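Local coordinates for protein beta-glucuronidase (uncultured Clostridium sp., PDB 6U7J) that probably removes glucuronic acid from beta-glucuronides as a family 2 glycosyl hydrolase of a gut clostridial bacterium, with a likely role in reactivating estrogens, at residues 176-181 and 339-344; 184-189 and 306-311; 322-327 and 575-580. One frame throughout, in Å; residues are numbered along the deposited sequence.

Interaction 1: 176-181 and 339-344; sequences FDFFNY and TSHYPY
Phe178 and Tyr342 meet edge to face: their ring planes stand 67° apart and their centroids are separated by 5.5 Å. The edge of the tyrosine is turned toward the face of the phenylalanine, with Tyr342 CE1 lying 3.9 Å from Phe178 CE2 and offset toward the rim of that ring. The opposite face of Phe178 is occupied from within its own segment, where Phe176 CD1 sits 3.5 Å above the plane of the Phe178 ring, over its centre. With chi1 at 52°, the Phe178 ring projects between Phe176 and Tyr342.

An aliphatic and edge contact adds to the stack. Phe178 CE1 lies 3.9 Å from His341 CB and 4.0 Å from His341 CD2, so the imidazole is touched at its edge, near its own plane.

In fold terms, the loop 176-181, from the sugar-binding domain, reaches onto the loop that follows strand 336-338 of the TIM barrel, so the contact joins two domains of the family 2 hydrolase.

Hydrogen bonds shape the barrel side but do not cross the interface. Thr339 to Tyr342 form a type II beta turn, closed by Tyr342 N to Thr339 O at 3.2 Å, and His341 takes its third position with a phi of 92°. Thr339 OG1 donates to Tyr342 O at 3.2 Å, approaching from above the carbonyl plane. Beyond the segments, His341 ND1 is hydrogen-bonded to Glu362, and Tyr342 OH to Lys315 NZ and Glu308 N; His307 ND1 lies implausibly close to Tyr342 OH, making that bond only probable.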
loop_
_atom_site.group_PDB
_atom_site.type_symbol
_atom_site.label_atom_id
_atom_site.label_comp_id
_atom_site.label_asym_id
_atom_site.label_seq_id
_atom_site.Cartn_x
_atom_site.Cartn_y
_atom_site.Cartn_z
ATOM N N PHE B 176 -17.594 -6.562 -22.015
ATOM C CA PHE B 176 -17.207 -7.417 -20.907
ATOM C C PHE B 176 -16.079 -6.754 -20.113
ATOM O O PHE B 176 -15.359 -5.881 -20.607
ATOM C CB PHE B 176 -16.792 -8.814 -21.390
ATOM C CG PHE B 176 -15.716 -8.814 -22.455
ATOM C CD1 PHE B 176 -14.377 -8.716 -22.113
ATOM C CD2 PHE B 176 -16.051 -8.944 -23.799
ATOM C CE1 PHE B 176 -13.391 -8.716 -23.095
ATOM C CE2 PHE B 176 -15.064 -8.953 -24.787
ATOM C CZ PHE B 176 -13.742 -8.845 -24.439
ATOM N N ASP B 177 -15.962 -7.172 -18.856
ATOM C CA ASP B 177 -14.998 -6.587 -17.927
ATOM C C ASP B 177 -13.566 -6.811 -18.399
ATOM O O ASP B 177 -12.830 -5.861 -18.720
ATOM C CB ASP B 177 -15.199 -7.219 -16.542
ATOM C CG ASP B 177 -15.030 -6.212 -15.415
ATOM O OD1 ASP B 177 -15.179 -6.588 -14.224
ATOM O OD2 ASP B 177 -14.724 -5.036 -15.732
ATOM N N PHE B 178 -13.189 -8.081 -18.511
ATOM C CA PHE B 178 -11.810 -8.520 -18.404
ATOM C C PHE B 178 -10.991 -8.076 -19.606
ATOM O O PHE B 178 -11.519 -7.876 -20.705
ATOM C CB PHE B 178 -11.768 -10.045 -18.240
ATOM C CG PHE B 178 -12.560 -10.815 -19.293
ATOM C CD1 PHE B 178 -13.933 -11.037 -19.139
ATOM C CD2 PHE B 178 -11.916 -11.360 -20.416
ATOM C CE1 PHE B 178 -14.652 -11.762 -20.085
ATOM C CE2 PHE B 178 -12.623 -12.092 -21.373
ATOM C CZ PHE B 178 -13.993 -12.301 -21.212
ATOM N N PHE B 179 -9.685 -7.909 -19.375
ATOM C CA PHE B 179 -8.778 -7.417 -20.407
ATOM C C PHE B 179 -8.723 -8.387 -21.591
ATOM O O PHE B 179 -8.669 -9.607 -21.415
ATOM C CB PHE B 179 -7.378 -7.215 -19.810
ATOM C CG PHE B 179 -6.446 -6.454 -20.702
ATOM C CD1 PHE B 179 -5.632 -7.126 -21.615
ATOM C CD2 PHE B 179 -6.402 -5.079 -20.657
ATOM C CE1 PHE B 179 -4.782 -6.433 -22.458
ATOM C CE2 PHE B 179 -5.540 -4.361 -21.508
ATOM C CZ PHE B 179 -4.737 -5.044 -22.413
ATOM N N ASN B 180 -8.738 -7.844 -22.812
ATOM C CA ASN B 180 -8.751 -8.688 -24.012
ATOM C C ASN B 180 -7.339 -9.179 -24.345
ATOM O O ASN B 180 -6.763 -8.850 -25.382
ATOM C CB ASN B 180 -9.374 -7.945 -25.191
ATOM C CG ASN B 180 -9.760 -8.889 -26.348
ATOM O OD1 ASN B 180 -10.149 -10.042 -26.123
ATOM N ND2 ASN B 180 -9.646 -8.400 -27.577
ATOM N N TYR B 181 -6.788 -9.983 -23.423
ATOM C CA TYR B 181 -5.466 -10.576 -23.608
ATOM C C TYR B 181 -5.442 -11.460 -24.847
ATOM O O TYR B 181 -6.410 -12.166 -25.145
ATOM C CB TYR B 181 -5.076 -11.440 -22.413
ATOM C CG TYR B 181 -4.600 -10.705 -21.174
ATOM C CD1 TYR B 181 -3.391 -10.015 -21.166
ATOM C CD2 TYR B 181 -5.349 -10.739 -20.003
ATOM C CE1 TYR B 181 -2.955 -9.364 -20.050
ATOM C CE2 TYR B 181 -4.916 -10.076 -18.852
ATOM C CZ TYR B 181 -3.719 -9.394 -18.891
ATOM O OH TYR B 181 -3.276 -8.758 -17.773
ATOM N N THR B 339 -16.344 -21.651 -14.552
ATOM C CA THR B 339 -15.290 -21.236 -15.478
ATOM C C THR B 339 -15.711 -19.918 -16.148
ATOM O O THR B 339 -15.946 -19.838 -17.351
ATOM C CB THR B 339 -14.979 -22.311 -16.512
ATOM O OG1 THR B 339 -15.973 -22.316 -17.533
ATOM C CG2 THR B 339 -14.906 -23.681 -15.860
ATOM N N SER B 340 -15.775 -18.844 -15.329
ATOM C CA SER B 340 -16.411 -17.605 -15.692
ATOM C C SER B 340 -15.841 -17.043 -16.986
ATOM O O SER B 340 -14.675 -16.657 -17.075
ATOM C CB SER B 340 -16.367 -16.554 -14.556
ATOM O OG SER B 340 -15.157 -16.628 -13.826
ATOM N N HIS B 341 -16.688 -17.156 -18.004
ATOM C CA HIS B 341 -16.845 -16.440 -19.251
ATOM C C HIS B 341 -16.068 -17.080 -20.375
ATOM O O HIS B 341 -16.025 -16.532 -21.452
ATOM C CB HIS B 341 -16.602 -14.948 -19.132
ATOM C CG HIS B 341 -17.209 -14.350 -17.885
ATOM N ND1 HIS B 341 -18.344 -14.882 -17.297
ATOM C CD2 HIS B 341 -16.872 -13.263 -17.141
ATOM C CE1 HIS B 341 -18.644 -14.181 -16.223
ATOM N NE2 HIS B 341 -17.780 -13.185 -16.115
ATOM N N TYR B 342 -15.514 -18.276 -20.168
ATOM C CA TYR B 342 -14.864 -19.068 -21.214
ATOM C C TYR B 342 -14.386 -20.388 -20.623
ATOM O O TYR B 342 -14.176 -20.489 -19.409
ATOM C CB TYR B 342 -13.666 -18.293 -21.808
ATOM C CG TYR B 342 -12.863 -17.572 -20.759
ATOM C CD1 TYR B 342 -13.045 -16.209 -20.511
ATOM C CD2 TYR B 342 -11.927 -18.243 -19.998
ATOM C CE1 TYR B 342 -12.320 -15.545 -19.515
ATOM C CE2 TYR B 342 -11.202 -17.591 -19.001
ATOM C CZ TYR B 342 -11.403 -16.242 -18.763
ATOM O OH TYR B 342 -10.673 -15.617 -17.781
ATOM N N PRO B 343 -14.199 -21.398 -21.462
ATOM C CA PRO B 343 -13.598 -22.649 -20.976
ATOM C C PRO B 343 -12.163 -22.443 -20.502
ATOM O O PRO B 343 -11.414 -21.646 -21.065
ATOM C CB PRO B 343 -13.644 -23.573 -22.212
ATOM C CG PRO B 343 -14.737 -23.005 -23.067
ATOM C CD PRO B 343 -14.743 -21.520 -22.829
ATOM N N TYR B 344 -11.784 -23.179 -19.467
ATOM C CA TYR B 344 -10.432 -23.136 -18.950
ATOM C C TYR B 344 -9.596 -24.240 -19.600
ATOM O O TYR B 344 -10.107 -25.094 -20.331
ATOM C CB TYR B 344 -10.426 -23.283 -17.421
ATOM C CG TYR B 344 -11.056 -22.117 -16.653
ATOM C CD1 TYR B 344 -11.488 -20.965 -17.318
ATOM C CD2 TYR B 344 -11.217 -22.176 -15.262
ATOM C CE1 TYR B 344 -12.059 -19.900 -16.626
ATOM C CE2 TYR B 344 -11.798 -21.118 -14.552
ATOM C CZ TYR B 344 -12.214 -19.983 -15.239
ATOM O OH TYR B 344 -12.794 -18.931 -14.554
#

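Interaction 2: 184-189 and 306-311; sequences IHRPVR and KHEDSD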
loop_
_atom_site.group_PDB
_atom_site.type_symbol
_atom_site.label_atom_id
_atom_site.label_comp_id
_atom_site.label_asym_id
_atom_site.label_seq_id
_atom_site.Cartn_x
_atom_site.Cartn_y
_atom_site.Cartn_z
ATOM N N ILE B 184 -0.778 -17.116 -27.372
ATOM C CA ILE B 184 -0.906 -18.568 -27.331
ATOM C C ILE B 184 -0.917 -18.962 -25.858
ATOM O O ILE B 184 0.135 -19.107 -25.232
ATOM C CB ILE B 184 0.220 -19.260 -28.108
ATOM C CG1 ILE B 184 0.249 -18.753 -29.561
ATOM C CG2 ILE B 184 0.052 -20.777 -28.082
ATOM C CD1 ILE B 184 1.366 -19.361 -30.418
ATOM N N HIS B 185 -2.112 -19.176 -25.308
ATOM C CA HIS B 185 -2.310 -19.282 -23.867
ATOM C C HIS B 185 -2.132 -20.683 -23.305
ATOM O O HIS B 185 -2.032 -20.822 -22.077
ATOM C CB HIS B 185 -3.709 -18.786 -23.497
ATOM C CG HIS B 185 -3.879 -17.312 -23.669
ATOM N ND1 HIS B 185 -5.045 -16.747 -24.133
ATOM C CD2 HIS B 185 -3.027 -16.285 -23.434
ATOM C CE1 HIS B 185 -4.910 -15.432 -24.158
ATOM N NE2 HIS B 185 -3.690 -15.127 -23.750
ATOM N N ARG B 186 -2.108 -21.713 -24.146
ATOM C CA ARG B 186 -2.090 -23.101 -23.709
ATOM C C ARG B 186 -1.049 -23.888 -24.488
ATOM O O ARG B 186 -0.606 -23.454 -25.556
ATOM C CB ARG B 186 -3.489 -23.720 -23.862
ATOM C CG ARG B 186 -4.460 -23.074 -22.876
ATOM C CD ARG B 186 -5.879 -23.581 -22.954
ATOM N NE ARG B 186 -6.751 -22.674 -22.217
ATOM C CZ ARG B 186 -8.070 -22.637 -22.339
ATOM N NH1 ARG B 186 -8.689 -23.473 -23.175
ATOM N NH2 ARG B 186 -8.763 -21.765 -21.626
ATOM N N PRO B 187 -0.587 -25.017 -23.944
ATOM C CA PRO B 187 0.533 -25.747 -24.558
ATOM C C PRO B 187 0.290 -26.081 -26.023
ATOM O O PRO B 187 -0.820 -26.438 -26.421
ATOM C CB PRO B 187 0.624 -27.025 -23.716
ATOM C CG PRO B 187 0.081 -26.633 -22.387
ATOM C CD PRO B 187 -0.976 -25.597 -22.645
ATOM N N VAL B 188 1.356 -25.960 -26.819
ATOM C CA VAL B 188 1.403 -26.456 -28.191
ATOM C C VAL B 188 2.073 -27.823 -28.170
ATOM O O VAL B 188 3.121 -27.999 -27.540
ATOM C CB VAL B 188 2.161 -25.489 -29.119
ATOM C CG1 VAL B 188 2.148 -26.017 -30.593
ATOM C CG2 VAL B 188 1.575 -24.107 -29.046
ATOM N N ARG B 189 1.475 -28.796 -28.852
ATOM C CA ARG B 189 1.944 -30.171 -28.793
ATOM C C ARG B 189 1.973 -30.765 -30.194
ATOM O O ARG B 189 1.033 -30.583 -30.972
ATOM C CB ARG B 189 1.050 -31.031 -27.882
ATOM C CG ARG B 189 0.751 -30.418 -26.526
ATOM C CD ARG B 189 0.368 -31.474 -25.489
ATOM N NE ARG B 189 -0.095 -30.879 -24.234
ATOM C CZ ARG B 189 0.188 -31.336 -23.014
ATOM N NH1 ARG B 189 0.946 -32.417 -22.847
ATOM N NH2 ARG B 189 -0.292 -30.698 -21.952
ATOM N N LYS B 306 -14.091 -17.771 -11.436
ATOM C CA LYS B 306 -12.677 -17.423 -11.472
ATOM C C LYS B 306 -12.346 -16.651 -12.759
ATOM O O LYS B 306 -13.220 -16.039 -13.386
ATOM C CB LYS B 306 -11.833 -18.699 -11.303
ATOM C CG LYS B 306 -11.914 -19.346 -9.901
ATOM C CD LYS B 306 -11.144 -20.692 -9.822
ATOM C CE LYS B 306 -9.708 -20.513 -9.300
ATOM N NZ LYS B 306 -8.879 -19.549 -10.128
ATOM N N HIS B 307 -11.077 -16.655 -13.128
ATOM C CA HIS B 307 -10.617 -16.163 -14.418
ATOM C C HIS B 307 -9.286 -16.839 -14.658
ATOM O O HIS B 307 -8.634 -17.293 -13.715
ATOM C CB HIS B 307 -10.446 -14.636 -14.451
ATOM C CG HIS B 307 -11.590 -13.897 -15.078
ATOM N ND1 HIS B 307 -11.990 -14.098 -16.387
ATOM C CD2 HIS B 307 -12.405 -12.934 -14.579
ATOM C CE1 HIS B 307 -13.018 -13.311 -16.654
ATOM N NE2 HIS B 307 -13.292 -12.598 -15.574
ATOM N N GLU B 308 -8.894 -16.925 -15.923
ATOM C CA GLU B 308 -7.527 -17.314 -16.239
ATOM C C GLU B 308 -6.754 -16.009 -16.371
ATOM O O GLU B 308 -6.868 -15.289 -17.372
ATOM C CB GLU B 308 -7.476 -18.206 -17.478
ATOM C CG GLU B 308 -7.992 -19.626 -17.157
ATOM C CD GLU B 308 -7.802 -20.615 -18.308
ATOM O OE1 GLU B 308 -8.043 -20.229 -19.481
ATOM O OE2 GLU B 308 -7.404 -21.778 -18.027
ATOM N N ASP B 309 -5.997 -15.689 -15.326
ATOM C CA ASP B 309 -5.375 -14.382 -15.155
ATOM C C ASP B 309 -4.342 -14.465 -14.043
ATOM O O ASP B 309 -4.644 -15.003 -12.969
ATOM C CB ASP B 309 -6.425 -13.311 -14.820
ATOM C CG ASP B 309 -5.801 -11.979 -14.440
ATOM O OD1 ASP B 309 -5.311 -11.839 -13.301
ATOM O OD2 ASP B 309 -5.794 -11.062 -15.280
ATOM N N SER B 310 -3.138 -13.948 -14.283
ATOM C CA SER B 310 -2.141 -13.770 -13.233
ATOM C C SER B 310 -1.125 -12.754 -13.725
ATOM O O SER B 310 -1.149 -12.342 -14.887
ATOM C CB SER B 310 -1.456 -15.084 -12.849
ATOM O OG SER B 310 -0.743 -15.603 -13.958
ATOM N N ASP B 311 -0.230 -12.345 -12.822
ATOM C CA ASP B 311 0.760 -11.339 -13.177
ATOM C C ASP B 311 1.631 -11.819 -14.334
ATOM O O ASP B 311 1.894 -13.013 -14.491
ATOM C CB ASP B 311 1.644 -11.001 -11.979
ATOM C CG ASP B 311 0.902 -10.211 -10.891
ATOM O OD1 ASP B 311 -0.054 -9.469 -11.202
ATOM O OD2 ASP B 311 1.300 -10.321 -9.714
#
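Arg186 reaches Glu308 through one terminal nitrogen: NH2 donates to Glu308 OE1 over 2.7 Å at an N-H...O angle of 156°, a salt bridge. The oxygen lies close to the guanidinium plane, at its edge, and is met on its syn side somewhat out of the carboxylate plane. Arg186 stretches out nearly straight to its NE, Glu308 likewise past CG, and the two side chains cross at about a right angle.

This single bond is the tight part. The flat groups are turned 69° against each other and the grip is single: Arg186 NH2 is 3.8 Å from Glu308 OE2, and Arg186 NE is 3.9 Å from Glu308 OE1. Only 71 Å² is buried between the segments, and Glu308 remains partly exposed whereas Arg186 is buried. Backbone carbonyls hold the guanidinium further, Pro343 O taking NH2 and Phe121 O taking NH1. A bound calcium ion is modelled about 4 Å from the Arg186 side chain, measured to the nearest atom.

The bridge joins the sugar-binding domain to the TIM barrel: Arg186 lies just ahead of the strand that runs through Val188 and Arg189 and pairs with strands 20-32 and 93-98, while Glu308 lies in the loop from barrel strand 297-305 to helix 319-332.

Interaction 3: 322-327 and 575-580; sequences NVRDCE and RERQPK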
loop_
_atom_site.group_PDB
_atom_site.type_symbol
_atom_site.label_atom_id
_atom_site.label_comp_id
_atom_site.label_asym_id
_atom_site.label_seq_id
_atom_site.Cartn_x
_atom_site.Cartn_y
_atom_site.Cartn_z
ATOM N N ASN B 322 -2.301 -22.922 -10.594
ATOM C CA ASN B 322 -3.510 -23.724 -10.423
ATOM C C ASN B 322 -3.470 -24.518 -9.125
ATOM O O ASN B 322 -4.488 -24.644 -8.436
ATOM C CB ASN B 322 -3.693 -24.675 -11.609
ATOM C CG ASN B 322 -3.992 -23.937 -12.901
ATOM O OD1 ASN B 322 -4.353 -22.757 -12.884
ATOM N ND2 ASN B 322 -3.826 -24.620 -14.027
ATOM N N VAL B 323 -2.318 -25.096 -8.791
ATOM C CA VAL B 323 -2.250 -25.890 -7.570
ATOM C C VAL B 323 -2.431 -24.992 -6.361
ATOM O O VAL B 323 -3.162 -25.326 -5.423
ATOM C CB VAL B 323 -0.931 -26.677 -7.490
ATOM C CG1 VAL B 323 -0.836 -27.376 -6.136
ATOM C CG2 VAL B 323 -0.816 -27.692 -8.644
ATOM N N ARG B 324 -1.793 -23.824 -6.376
ATOM C CA ARG B 324 -1.985 -22.866 -5.293
ATOM C C ARG B 324 -3.447 -22.467 -5.181
ATOM O O ARG B 324 -3.984 -22.366 -4.071
ATOM C CB ARG B 324 -1.074 -21.648 -5.522
ATOM C CG ARG B 324 -1.391 -20.417 -4.681
ATOM C CD ARG B 324 -0.957 -20.605 -3.232
ATOM N NE ARG B 324 -1.194 -19.399 -2.440
ATOM C CZ ARG B 324 -0.963 -19.294 -1.134
ATOM N NH1 ARG B 324 -0.495 -20.328 -0.453
ATOM N NH2 ARG B 324 -1.209 -18.151 -0.508
ATOM N N ASP B 325 -4.126 -22.276 -6.323
ATOM C CA ASP B 325 -5.547 -21.910 -6.289
ATOM C C ASP B 325 -6.396 -23.026 -5.674
ATOM O O ASP B 325 -7.300 -22.757 -4.871
ATOM C CB ASP B 325 -6.047 -21.568 -7.698
ATOM C CG ASP B 325 -5.587 -20.175 -8.181
ATOM O OD1 ASP B 325 -4.785 -19.521 -7.479
ATOM O OD2 ASP B 325 -6.025 -19.732 -9.273
ATOM N N CYS B 326 -6.113 -24.290 -6.018
ATOM C CA CYS B 326 -6.882 -25.384 -5.428
ATOM C C CYS B 326 -6.588 -25.521 -3.939
ATOM O O CYS B 326 -7.479 -25.885 -3.156
ATOM C CB CYS B 326 -6.572 -26.695 -6.135
ATOM S SG CYS B 326 -7.103 -26.703 -7.851
ATOM N N GLU B 327 -5.348 -25.233 -3.527
ATOM C CA GLU B 327 -5.027 -25.186 -2.100
ATOM C C GLU B 327 -5.841 -24.111 -1.392
ATOM O O GLU B 327 -6.271 -24.293 -0.246
ATOM C CB GLU B 327 -3.528 -24.928 -1.904
ATOM C CG GLU B 327 -2.615 -26.115 -2.218
ATOM C CD GLU B 327 -2.617 -27.154 -1.091
ATOM O OE1 GLU B 327 -2.766 -26.761 0.090
ATOM O OE2 GLU B 327 -2.474 -28.361 -1.385
ATOM N N ARG B 575 -4.167 -10.576 -6.530
ATOM C CA ARG B 575 -3.727 -11.219 -7.765
ATOM C C ARG B 575 -2.596 -12.189 -7.476
ATOM O O ARG B 575 -2.423 -13.183 -8.193
ATOM C CB ARG B 575 -3.288 -10.183 -8.809
ATOM C CG ARG B 575 -3.224 -10.723 -10.257
ATOM C CD ARG B 575 -3.179 -9.578 -11.253
ATOM N NE ARG B 575 -3.464 -9.964 -12.641
ATOM C CZ ARG B 575 -2.855 -9.450 -13.700
ATOM N NH1 ARG B 575 -1.894 -8.544 -13.543
ATOM N NH2 ARG B 575 -3.207 -9.841 -14.917
ATOM N N GLU B 576 -1.847 -11.939 -6.405
ATOM C CA GLU B 576 -0.738 -12.791 -6.007
ATOM C C GLU B 576 -1.158 -13.863 -4.999
ATOM O O GLU B 576 -0.300 -14.461 -4.342
ATOM C CB GLU B 576 0.396 -11.920 -5.467
ATOM C CG GLU B 576 0.953 -10.918 -6.528
ATOM C CD GLU B 576 0.066 -9.683 -6.710
ATOM O OE1 GLU B 576 -0.670 -9.311 -5.757
ATOM O OE2 GLU B 576 0.100 -9.079 -7.803
ATOM N N ARG B 577 -2.460 -14.110 -4.869
ATOM C CA ARG B 577 -2.999 -15.269 -4.144
ATOM C C ARG B 577 -2.752 -15.164 -2.635
ATOM O O ARG B 577 -2.395 -16.147 -1.983
ATOM C CB ARG B 577 -2.453 -16.603 -4.683
ATOM C CG ARG B 577 -2.715 -16.941 -6.185
ATOM C CD ARG B 577 -3.806 -16.141 -6.868
ATOM N NE ARG B 577 -4.356 -16.822 -8.047
ATOM C CZ ARG B 577 -4.646 -16.228 -9.209
ATOM N NH1 ARG B 577 -4.434 -14.916 -9.397
ATOM N NH2 ARG B 577 -5.153 -16.948 -10.203
ATOM N N GLN B 578 -2.956 -13.969 -2.077
ATOM C CA GLN B 578 -2.963 -13.805 -0.635
ATOM C C GLN B 578 -4.306 -13.226 -0.195
ATOM O O GLN B 578 -4.868 -12.371 -0.891
ATOM C CB GLN B 578 -1.810 -12.888 -0.163
ATOM C CG GLN B 578 -0.402 -13.335 -0.596
ATOM C CD GLN B 578 -0.016 -14.714 -0.064
ATOM O OE1 GLN B 578 -0.660 -15.257 0.846
ATOM N NE2 GLN B 578 1.036 -15.294 -0.643
ATOM N N PRO B 579 -4.834 -13.657 0.953
ATOM C CA PRO B 579 -6.193 -13.262 1.358
ATOM C C PRO B 579 -6.288 -11.842 1.904
ATOM O O PRO B 579 -5.411 -11.377 2.629
ATOM C CB PRO B 579 -6.514 -14.264 2.471
ATOM C CG PRO B 579 -5.171 -14.460 3.135
ATOM C CD PRO B 579 -4.188 -14.515 1.965
ATOM N N LYS B 580 -7.397 -11.164 1.587
ATOM C CA LYS B 580 -7.819 -9.981 2.323
ATOM C C LYS B 580 -8.630 -10.432 3.543
ATOM O O LYS B 580 -8.905 -11.624 3.711
ATOM C CB LYS B 580 -8.611 -9.049 1.404
ATOM C CG LYS B 580 -8.032 -8.968 -0.037
ATOM C CD LYS B 580 -8.799 -7.998 -0.956
ATOM C CE LYS B 580 -8.295 -8.097 -2.398
ATOM N NZ LYS B 580 -9.113 -7.320 -3.374
#
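Asp325 OD2 is gripped by two cationic groups: Arg577 NH2, at 3.1 Å from Asp325 OD2, and Lys306 NZ, which forms a second salt bridge to it. Helix 319-332, which carries Asp325, follows the first strand of the TIM barrel, and 575-580 belongs to the loop that leads from the last barrel strand, 545-551, to the final helix 581-592. The contact thus joins the beginning of the barrel to its end. The closest pair of CA atoms, those of Asp325 and Arg577, is 7.4 Å apart.

Arg577 presents its guanidinium side-on. NE donates to Asp325 OD1 over 2.8 Å, NH2 serves the other oxygen, and both oxygens use their syn lone pairs. The carboxylate and guanidinium planes are only 18° apart, so the two groups lie nearly flat together and the paired bonds fix the rotation of each. A bend in the arginine chain, with chi2 at -17°, turns the guanidinium toward the aspartate.

One residue earlier on the helix, Arg324 runs in the opposite direction past Arg577. Its NH2 donates to Arg577 O over 2.8 Å, an almost straight bond (172°) that meets the carbonyl nearly head-on. Arg324 NE lies 3.8 Å from Arg577 CB, and Arg324 CG also packs on that carbon. Arg324 NH2 is bonded as well to Leu518 O of a third subunit, whose Leu518 N donates to Gln578 OE1. Gln578 OE1 comes within 3.2 Å of Arg324 NH2, but at an angle too poor for a hydrogen bond. The remaining terminal nitrogen of Arg577 turns back on its own segment, NH1 donating to Arg575 O over 2.9 Å.

How the interactions relate
Interactions 1 and 2 both join the sugar-binding domain to the TIM barrel, whereas interaction 3 lies within the barrel. The centres of interactions 1 and 2 are about 11 Å apart; interaction 3 is about 18 Å from the first and 16 Å from the second. Along the chain, interaction 2 is nested inside the loop closed by interaction 1, interaction 3 opens after interaction 2 closes, and interactions 1 and 3 cross. Arg575 of interaction 3 reaches segments of the other two, salt-bridged to Asp309 and Asp311 and probably hydrogen-bonded to Tyr181, so the domain interface and the join of the first barrel helix to the late loop appear linked by polar contacts.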